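Local coordinates for xylanase and alpha-amylase inhibitor protein (PDB 3MU7) that inhibits xylanases and alpha-amylases and has the TIM-barrel fold of glycosyl hydrolase family 18, at residues 72-77 with 119-124; 154-159 with 177-182. All coordinates share one frame; numbering follows the deposited sequence.

Contact 1: 72-77 with 119-124; sequences LSIGGP and DGIDFH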
ATOM      1  N   LEU A  72       0.497   7.490   1.916  1.00  6.37           N
ATOM      2  CA  LEU A  72       0.367   7.142   3.321  1.00  6.19           C
ATOM      3  C   LEU A  72      -0.639   6.019   3.446  1.00  6.08           C
ATOM      4  O   LEU A  72      -1.752   6.090   2.904  1.00  6.27           O
ATOM      5  CB  LEU A  72      -0.121   8.327   4.159  1.00  6.95           C
ATOM      6  CG  LEU A  72      -0.428   8.053   5.639  1.00  7.02           C
ATOM      7  CD1 LEU A  72       0.829   7.653   6.413  1.00  8.33           C
ATOM      8  CD2 LEU A  72      -1.108   9.251   6.283  1.00  8.76           C
ATOM      9  N   SER A  73      -0.247   4.979   4.165  1.00  5.57           N
ATOM     10  CA  SER A  73      -1.129   3.856   4.418  1.00  5.74           C
ATOM     11  C   SER A  73      -1.830   3.987   5.765  1.00  5.89           C
ATOM     12  O   SER A  73      -1.184   4.221   6.799  1.00  6.54           O
ATOM     13  CB  SER A  73      -0.341   2.556   4.354  1.00  5.95           C
ATOM     14  OG  SER A  73      -1.203   1.432   4.408  1.00  6.33           O
ATOM     15  N   ILE A  74      -3.151   3.831   5.737  1.00  5.91           N
ATOM     16  CA  ILE A  74      -3.965   3.818   6.947  1.00  6.62           C
ATOM     17  C   ILE A  74      -4.252   2.381   7.363  1.00  6.61           C
ATOM     18  O   ILE A  74      -4.428   1.485   6.514  1.00  6.81           O
ATOM     19  CB  ILE A  74      -5.272   4.644   6.797  1.00  6.54           C
ATOM     20  CG1 ILE A  74      -6.176   4.073   5.696  1.00  6.92           C
ATOM     21  CG2 ILE A  74      -4.932   6.119   6.540  1.00  7.73           C
ATOM     22  CD1 ILE A  74      -7.554   4.710   5.653  1.00  7.98           C
ATOM     23  N   GLY A  75      -4.230   2.152   8.661  1.00  6.88           N
ATOM     24  CA  GLY A  75      -4.524   0.853   9.286  1.00  7.30           C
ATOM     25  C   GLY A  75      -3.212   0.122   9.547  1.00  8.07           C
ATOM     26  O   GLY A  75      -2.456   0.560  10.314  1.00  8.10           O
ATOM     27  N   GLY A  76      -2.968  -0.953   8.842  1.00  8.44           N
ATOM     28  CA  GLY A  76      -1.781  -1.757   8.985  1.00  9.85           C
ATOM     29  C   GLY A  76      -2.085  -3.152   9.550  1.00 10.33           C
ATOM     30  O   GLY A  76      -3.215  -3.454   9.845  1.00 10.48           O
ATOM     31  N   PRO A  77      -1.047  -3.975   9.689  1.00 11.41           N
ATOM     32  CA  PRO A  77      -1.256  -5.367  10.092  1.00 12.90           C
ATOM     33  C   PRO A  77      -2.033  -5.494  11.393  1.00 14.24           C
ATOM     34  O   PRO A  77      -2.844  -6.413  11.539  1.00 14.97           O
ATOM     35  CB  PRO A  77       0.168  -5.902  10.239  1.00 12.75           C
ATOM     36  CG  PRO A  77       0.971  -5.073   9.307  1.00 12.77           C
ATOM     37  CD  PRO A  77       0.356  -3.711   9.324  1.00 11.84           C
ATOM     38  N   ASP A 119       1.017  11.733  -2.557  1.00  7.25           N
ATOM     39  CA  ASP A 119       0.373  11.350  -3.798  1.00  7.13           C
ATOM     40  C   ASP A 119      -0.876  10.503  -3.627  1.00  7.04           C
ATOM     41  O   ASP A 119      -1.516  10.160  -4.614  1.00  7.61           O
ATOM     42  CB  ASP A 119       1.380  10.653  -4.697  1.00  7.70           C
ATOM     43  CG  ASP A 119       2.539  11.549  -5.036  1.00  7.96           C
ATOM     44  OD1 ASP A 119       2.312  12.540  -5.763  1.00 10.09           O
ATOM     45  OD2 ASP A 119       3.653  11.293  -4.544  1.00  8.13           O
ATOM     46  N   GLY A 120      -1.229  10.169  -2.389  1.00  6.60           N
ATOM     47  CA  GLY A 120      -2.442   9.405  -2.157  1.00  6.99           C
ATOM     48  C   GLY A 120      -2.459   8.671  -0.843  1.00  6.33           C
ATOM     49  O   GLY A 120      -1.532   8.785  -0.025  1.00  6.38           O
ATOM     50  N   ILE A 121      -3.537   7.908  -0.665  1.00  5.96           N
ATOM     51  CA  ILE A 121      -3.817   7.162   0.554  1.00  6.04           C
ATOM     52  C   ILE A 121      -4.039   5.700   0.220  1.00  5.95           C
ATOM     53  O   ILE A 121      -4.796   5.375  -0.700  1.00  6.13           O
ATOM     54  CB  ILE A 121      -5.085   7.712   1.279  1.00  6.00           C
ATOM     55  CG1 ILE A 121      -4.967   9.215   1.594  1.00  6.73           C
ATOM     56  CG2 ILE A 121      -5.419   6.876   2.521  1.00  6.66           C
ATOM     57  CD1 ILE A 121      -3.830   9.585   2.530  1.00  7.41           C
ATOM     58  N   ASP A 122      -3.387   4.838   0.991  1.00  5.44           N
ATOM     59  CA  ASP A 122      -3.496   3.393   0.851  1.00  5.83           C
ATOM     60  C   ASP A 122      -4.320   2.818   2.002  1.00  5.85           C
ATOM     61  O   ASP A 122      -4.016   3.058   3.171  1.00  6.18           O
ATOM     62  CB  ASP A 122      -2.088   2.797   0.851  1.00  5.82           C
ATOM     63  CG  ASP A 122      -2.081   1.290   0.824  1.00  5.58           C
ATOM     64  OD1 ASP A 122      -2.552   0.710  -0.177  1.00  6.72           O
ATOM     65  OD2 ASP A 122      -1.572   0.687   1.792  1.00  5.88           O
ATOM     66  N   PHE A 123      -5.364   2.065   1.667  1.00  5.77           N
ATOM     67  CA  PHE A 123      -6.246   1.437   2.662  1.00  6.07           C
ATOM     68  C   PHE A 123      -5.701   0.045   2.984  1.00  6.29           C
ATOM     69  O   PHE A 123      -5.972  -0.925   2.259  1.00  7.25           O
ATOM     70  CB  PHE A 123      -7.667   1.273   2.106  1.00  6.27           C
ATOM     71  CG  PHE A 123      -8.518   2.525   2.115  1.00  6.15           C
ATOM     72  CD1 PHE A 123      -9.838   2.452   2.550  1.00  6.87           C
ATOM     73  CD2 PHE A 123      -8.031   3.752   1.663  1.00  6.94           C
ATOM     74  CE1 PHE A 123     -10.669   3.578   2.531  1.00  7.68           C
ATOM     75  CE2 PHE A 123      -8.856   4.884   1.651  1.00  7.40           C
ATOM     76  CZ  PHE A 123     -10.177   4.793   2.087  1.00  7.92           C
ATOM     77  N   HIS A 124      -4.939  -0.071   4.062  1.00  6.49           N
ATOM     78  CA  HIS A 124      -4.407  -1.372   4.506  1.00  6.52           C
ATOM     79  C   HIS A 124      -5.220  -1.822   5.728  1.00  6.63           C
ATOM     80  O   HIS A 124      -4.697  -2.013   6.831  1.00  7.29           O
ATOM     81  CB  HIS A 124      -2.908  -1.249   4.816  1.00  6.69           C
ATOM     82  CG  HIS A 124      -2.184  -2.558   4.960  1.00  6.53           C
ATOM     83  ND1 HIS A 124      -1.195  -2.947   4.083  1.00  6.90           N
ATOM     84  CD2 HIS A 124      -2.282  -3.550   5.880  1.00  8.09           C
ATOM     85  CE1 HIS A 124      -0.717  -4.123   4.455  1.00  7.40           C
ATOM     86  NE2 HIS A 124      -1.357  -4.509   5.542  1.00  8.40           N
TER
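Ser-73 and Asp-122 lie abreast on two parallel strands, and their side chains, both on the face toward the barrel interior with Tyr-8, join through a hydrogen bond. Ser-73 OG, held anti to its backbone N (chi1 -172°), donates to Asp-122 OD2 over 2.7 Å, meeting the oxygen on its anti side and 17° out of the carboxylate plane. The hydroxyl of Tyr-8 is a second partner of OD2 and also reaches His-124 ND1, while OD1 is bonded to Thr-153 and Trp-178. Both oxygens of this buried carboxylate are thus satisfied, and its several polar partners are likely to fix its rotation. An alanine in place of Asp-122 would probably leave the Ser-73 hydroxyl and the indole N-H of Trp-178 without their acceptor, and Tyr-8 OH with only one of its two partners here.

Backbone groups are matched just as thoroughly. Leu-72 N donates to Gly-120 O at 3.1 Å, and Leu-72 O takes the N-H of Asp-122 at 2.8 Å; Ile-74 repeats the pattern, its N bonded to Asp-122 O and its O to His-124 N. Past the corner at Gly-75, Gly-76 N still finds His-124 O at 2.9 Å. The His-124 ring runs beside this glycine, with CD2 3.6 Å from Gly-76 CA.

The opposite face is apolar. The CD1 methyl of Ile-74 sits over the centre of the Phe-123 ring, 4.1 Å from its centroid. Neighbouring parallel strands with helices, here 86-101 and 133-144, packed against their outer face are typical of a TIM barrel; in this one the inner face is polar. Asp-122 and His-124 fall on the family 18 signature strand, histidine standing where active chitinases usually carry an aspartate.

Contact 2: 154-159 with 177-182; sequences AAPQCV and IWVQFY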
ATOM      1  N   ALA A 154      -5.686   0.150  -2.246  1.00  5.98           N
ATOM      2  CA  ALA A 154      -6.075  -0.778  -1.186  1.00  6.37           C
ATOM      3  C   ALA A 154      -5.171  -2.001  -1.169  1.00  5.99           C
ATOM      4  O   ALA A 154      -4.621  -2.401  -2.205  1.00  6.10           O
ATOM      5  CB  ALA A 154      -7.535  -1.198  -1.333  1.00  7.45           C
ATOM      6  N   ALA A 155      -5.049  -2.607   0.013  1.00  5.72           N
ATOM      7  CA  ALA A 155      -4.191  -3.766   0.233  1.00  6.15           C
ATOM      8  C   ALA A 155      -4.994  -4.907   0.862  1.00  6.51           C
ATOM      9  O   ALA A 155      -4.791  -5.246   2.031  1.00  6.86           O
ATOM     10  CB  ALA A 155      -3.015  -3.393   1.124  1.00  6.58           C
ATOM     11  N   PRO A 156      -5.922  -5.503   0.095  1.00  6.54           N
ATOM     12  CA  PRO A 156      -6.709  -6.605   0.642  1.00  6.85           C
ATOM     13  C   PRO A 156      -5.869  -7.867   0.843  1.00  7.04           C
ATOM     14  O   PRO A 156      -4.787  -8.024   0.255  1.00  6.90           O
ATOM     15  CB  PRO A 156      -7.754  -6.844  -0.450  1.00  7.24           C
ATOM     16  CG  PRO A 156      -7.046  -6.454  -1.713  1.00  6.69           C
ATOM     17  CD  PRO A 156      -6.257  -5.238  -1.319  1.00  6.62           C
ATOM     18  N   GLN A 157      -6.386  -8.766   1.673  1.00  7.31           N
ATOM     19  CA  GLN A 157      -5.886 -10.129   1.731  1.00  8.08           C
ATOM     20  C   GLN A 157      -6.327 -10.884   0.474  1.00  7.96           C
ATOM     21  O   GLN A 157      -7.109 -10.361  -0.330  1.00  8.40           O
ATOM     22  CB  GLN A 157      -6.370 -10.804   3.011  1.00  8.34           C
ATOM     23  CG  GLN A 157      -5.718 -10.248   4.256  1.00 10.95           C
ATOM     24  CD  GLN A 157      -6.217 -10.942   5.500  1.00 12.17           C
ATOM     25  OE1 GLN A 157      -5.652 -11.951   5.930  1.00 13.71           O
ATOM     26  NE2 GLN A 157      -7.277 -10.402   6.094  1.00 12.77           N
ATOM     27  N   CYS A 158      -5.825 -12.103   0.276  1.00  7.99           N
ATOM     28  CA  CYS A 158      -5.963 -12.728  -1.041  1.00  8.13           C
ATOM     29  C   CYS A 158      -7.209 -13.573  -1.309  1.00  8.31           C
ATOM     30  O   CYS A 158      -7.366 -14.091  -2.408  1.00  8.57           O
ATOM     31  CB  CYS A 158      -4.686 -13.465  -1.471  1.00  7.97           C
ATOM     32  SG  CYS A 158      -4.022 -14.715  -0.369  1.00  8.99           S
ATOM     33  N   VAL A 159      -8.098 -13.692  -0.331  1.00  8.74           N
ATOM     34  CA  VAL A 159      -9.364 -14.390  -0.579  1.00  9.68           C
ATOM     35  C   VAL A 159     -10.388 -13.383  -1.095  1.00  9.04           C
ATOM     36  O   VAL A 159     -10.701 -12.397  -0.421  1.00  9.73           O
ATOM     37  CB  VAL A 159      -9.907 -15.128   0.657  1.00 10.29           C
ATOM     38  CG1 VAL A 159     -11.137 -15.933   0.274  1.00 11.80           C
ATOM     39  CG2 VAL A 159      -8.854 -16.056   1.248  1.00 11.97           C
ATOM     40  N   ILE A 177      -4.987  -1.705  -6.620  1.00  7.07           N
ATOM     41  CA  ILE A 177      -4.957  -2.538  -5.434  1.00  7.98           C
ATOM     42  C   ILE A 177      -3.742  -3.442  -5.511  1.00  7.41           C
ATOM     43  O   ILE A 177      -3.319  -3.835  -6.600  1.00  8.93           O
ATOM     44  CB  ILE A 177      -6.251  -3.352  -5.248  1.00  8.49           C
ATOM     45  CG1 ILE A 177      -6.334  -4.507  -6.238  1.00 10.39           C
ATOM     46  CG2 ILE A 177      -7.484  -2.436  -5.270  1.00  8.94           C
ATOM     47  CD1 ILE A 177      -7.505  -5.408  -6.000  1.00 11.75           C
ATOM     48  N   TRP A 178      -3.145  -3.725  -4.362  1.00  6.36           N
ATOM     49  CA  TRP A 178      -2.093  -4.741  -4.260  1.00  6.64           C
ATOM     50  C   TRP A 178      -2.622  -5.809  -3.332  1.00  6.73           C
ATOM     51  O   TRP A 178      -2.882  -5.564  -2.145  1.00  7.70           O
ATOM     52  CB  TRP A 178      -0.749  -4.188  -3.756  1.00  7.01           C
ATOM     53  CG  TRP A 178      -0.814  -2.781  -3.267  1.00  6.77           C
ATOM     54  CD1 TRP A 178      -1.231  -2.357  -2.036  1.00  7.14           C
ATOM     55  CD2 TRP A 178      -0.471  -1.601  -4.007  1.00  6.80           C
ATOM     56  NE1 TRP A 178      -1.174  -0.982  -1.970  1.00  7.32           N
ATOM     57  CE2 TRP A 178      -0.709  -0.496  -3.164  1.00  7.02           C
ATOM     58  CE3 TRP A 178       0.015  -1.371  -5.302  1.00  8.07           C
ATOM     59  CZ2 TRP A 178      -0.472   0.823  -3.572  1.00  7.79           C
ATOM     60  CZ3 TRP A 178       0.238  -0.060  -5.710  1.00  8.40           C
ATOM     61  CH2 TRP A 178      -0.002   1.018  -4.847  1.00  8.52           C
ATOM     62  N   VAL A 179      -2.815  -6.994  -3.892  1.00  6.57           N
ATOM     63  CA  VAL A 179      -3.355  -8.113  -3.141  1.00  6.97           C
ATOM     64  C   VAL A 179      -2.222  -8.798  -2.384  1.00  6.48           C
ATOM     65  O   VAL A 179      -1.172  -9.093  -2.967  1.00  7.54           O
ATOM     66  CB  VAL A 179      -4.051  -9.112  -4.091  1.00  6.87           C
ATOM     67  CG1 VAL A 179      -4.631 -10.276  -3.321  1.00  8.04           C
ATOM     68  CG2 VAL A 179      -5.143  -8.416  -4.909  1.00  7.54           C
ATOM     69  N   GLN A 180      -2.437  -9.064  -1.098  1.00  6.83           N
ATOM     70  CA  GLN A 180      -1.428  -9.727  -0.284  1.00  7.03           C
ATOM     71  C   GLN A 180      -1.447 -11.227  -0.527  1.00  6.90           C
ATOM     72  O   GLN A 180      -2.224 -11.954   0.098  1.00  7.23           O
ATOM     73  CB  GLN A 180      -1.658  -9.446   1.194  1.00  6.78           C
ATOM     74  CG  GLN A 180      -1.649  -7.984   1.578  1.00  8.00           C
ATOM     75  CD  GLN A 180      -1.942  -7.821   3.047  1.00  8.60           C
ATOM     76  OE1 GLN A 180      -1.214  -8.346   3.895  1.00  8.78           O
ATOM     77  NE2 GLN A 180      -3.010  -7.110   3.369  1.00  9.59           N
ATOM     78  N   PHE A 181      -0.605 -11.689  -1.446  1.00  7.37           N
ATOM     79  CA  PHE A 181      -0.476 -13.126  -1.683  1.00  7.99           C
ATOM     80  C   PHE A 181       0.531 -13.727  -0.706  1.00  8.03           C
ATOM     81  O   PHE A 181       1.544 -14.304  -1.094  1.00  9.25           O
ATOM     82  CB  PHE A 181      -0.122 -13.404  -3.146  1.00  8.13           C
ATOM     83  CG  PHE A 181      -1.207 -13.015  -4.114  1.00  8.08           C
ATOM     84  CD1 PHE A 181      -2.387 -13.744  -4.187  1.00  8.24           C
ATOM     85  CD2 PHE A 181      -1.047 -11.925  -4.957  1.00  8.03           C
ATOM     86  CE1 PHE A 181      -3.389 -13.387  -5.084  1.00  8.66           C
ATOM     87  CE2 PHE A 181      -2.040 -11.573  -5.859  1.00  7.59           C
ATOM     88  CZ  PHE A 181      -3.212 -12.304  -5.923  1.00  8.60           C
ATOM     89  N   TYR A 182       0.240 -13.565   0.577  1.00  8.24           N
ATOM     90  CA  TYR A 182       1.089 -14.102   1.636  1.00  8.82           C
ATOM     91  C   TYR A 182       0.299 -14.121   2.933  1.00  9.18           C
ATOM     92  O   TYR A 182      -0.813 -13.582   2.996  1.00  9.42           O
ATOM     93  CB  TYR A 182       2.409 -13.321   1.775  1.00  8.66           C
ATOM     94  CG  TYR A 182       2.279 -11.814   1.845  1.00  7.61           C
ATOM     95  CD1 TYR A 182       2.195 -11.170   3.069  1.00  8.99           C
ATOM     96  CD2 TYR A 182       2.258 -11.034   0.685  1.00  7.41           C
ATOM     97  CE1 TYR A 182       2.083  -9.790   3.146  1.00  8.36           C
ATOM     98  CE2 TYR A 182       2.143  -9.650   0.758  1.00  8.18           C
ATOM     99  CZ  TYR A 182       2.056  -9.040   1.987  1.00  8.11           C
ATOM    100  OH  TYR A 182       1.940  -7.668   2.040  1.00  7.69           O
TER
HETATM  101  O   HOH W   1      -3.694 -12.447   2.439  1.00 10.08           O
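Ala-155 and Gln-180 meet through the amide of the glutamine, which reaches back along the neighbouring chain. Its extended side chain brings NE2 to 2.9 Å from Ala-155 O, above the carbonyl plane rather than within it; NE2 has a second acceptor in Glu-126 OE1, so the amide nitrogen has two acceptors.

The tight part runs from Ala-154 to Pro-156. Ala-154 O accepts Trp-178 N at 2.9 Å, and Pro-156 O accepts Gln-180 N nearly straight, with 169° at the hydrogen. Ala-155 CB lies in the indole plane, 3.8 Å from Trp-178 CD1, at the ring edge. The indole comes there with CG almost eclipsing the backbone N (chi1 9°), a strained torsion. Trp-178 O, buried alongside Pro-156 CD, finds no hydrogen-bond partner.

From Gln-157 on, direct backbone hydrogen bonds give way to a water, which takes the N-H of Cys-158 at 3.1 Å and donates to Gln-180 O; the looser side lies here, where Gln-157 is partly exposed and turns away. Even so, Cys-158 CB packs 3.7 Å from Val-179 CG1 and 3.6 Å from Phe-181 CD1, and the disulfide to Cys-187 ties down this end. Parallel strands running into loops at their C-terminal ends are characteristic of the TIM barrel, where family 18 enzymes place their active site; Glu-126 probably occupies the position of their catalytic acid.

The two contacts, their centres 13 Å apart, are consecutive parts of one barrel wall: strand 120-125 of contact 1 pairs with strand 151-154, which leads into contact 2. The seam is a probable backbone hydrogen bond, with Phe-123 O 3.0 Å from Ala-155 N. Inside the barrel Asp-122 OD1 lies 2.8 Å from Trp-178 NE1, while His-124 ND1 packs 3.5 Å from Ala-155 CB. Together 119-124 and 177-182 probably line the region that corresponds to the active site of family 18 enzymes. A bound di(hydroxyethyl)ether lies about 10 Å from the side chain of Pro-77 and about 11 Å from that of Trp-178, touching neither.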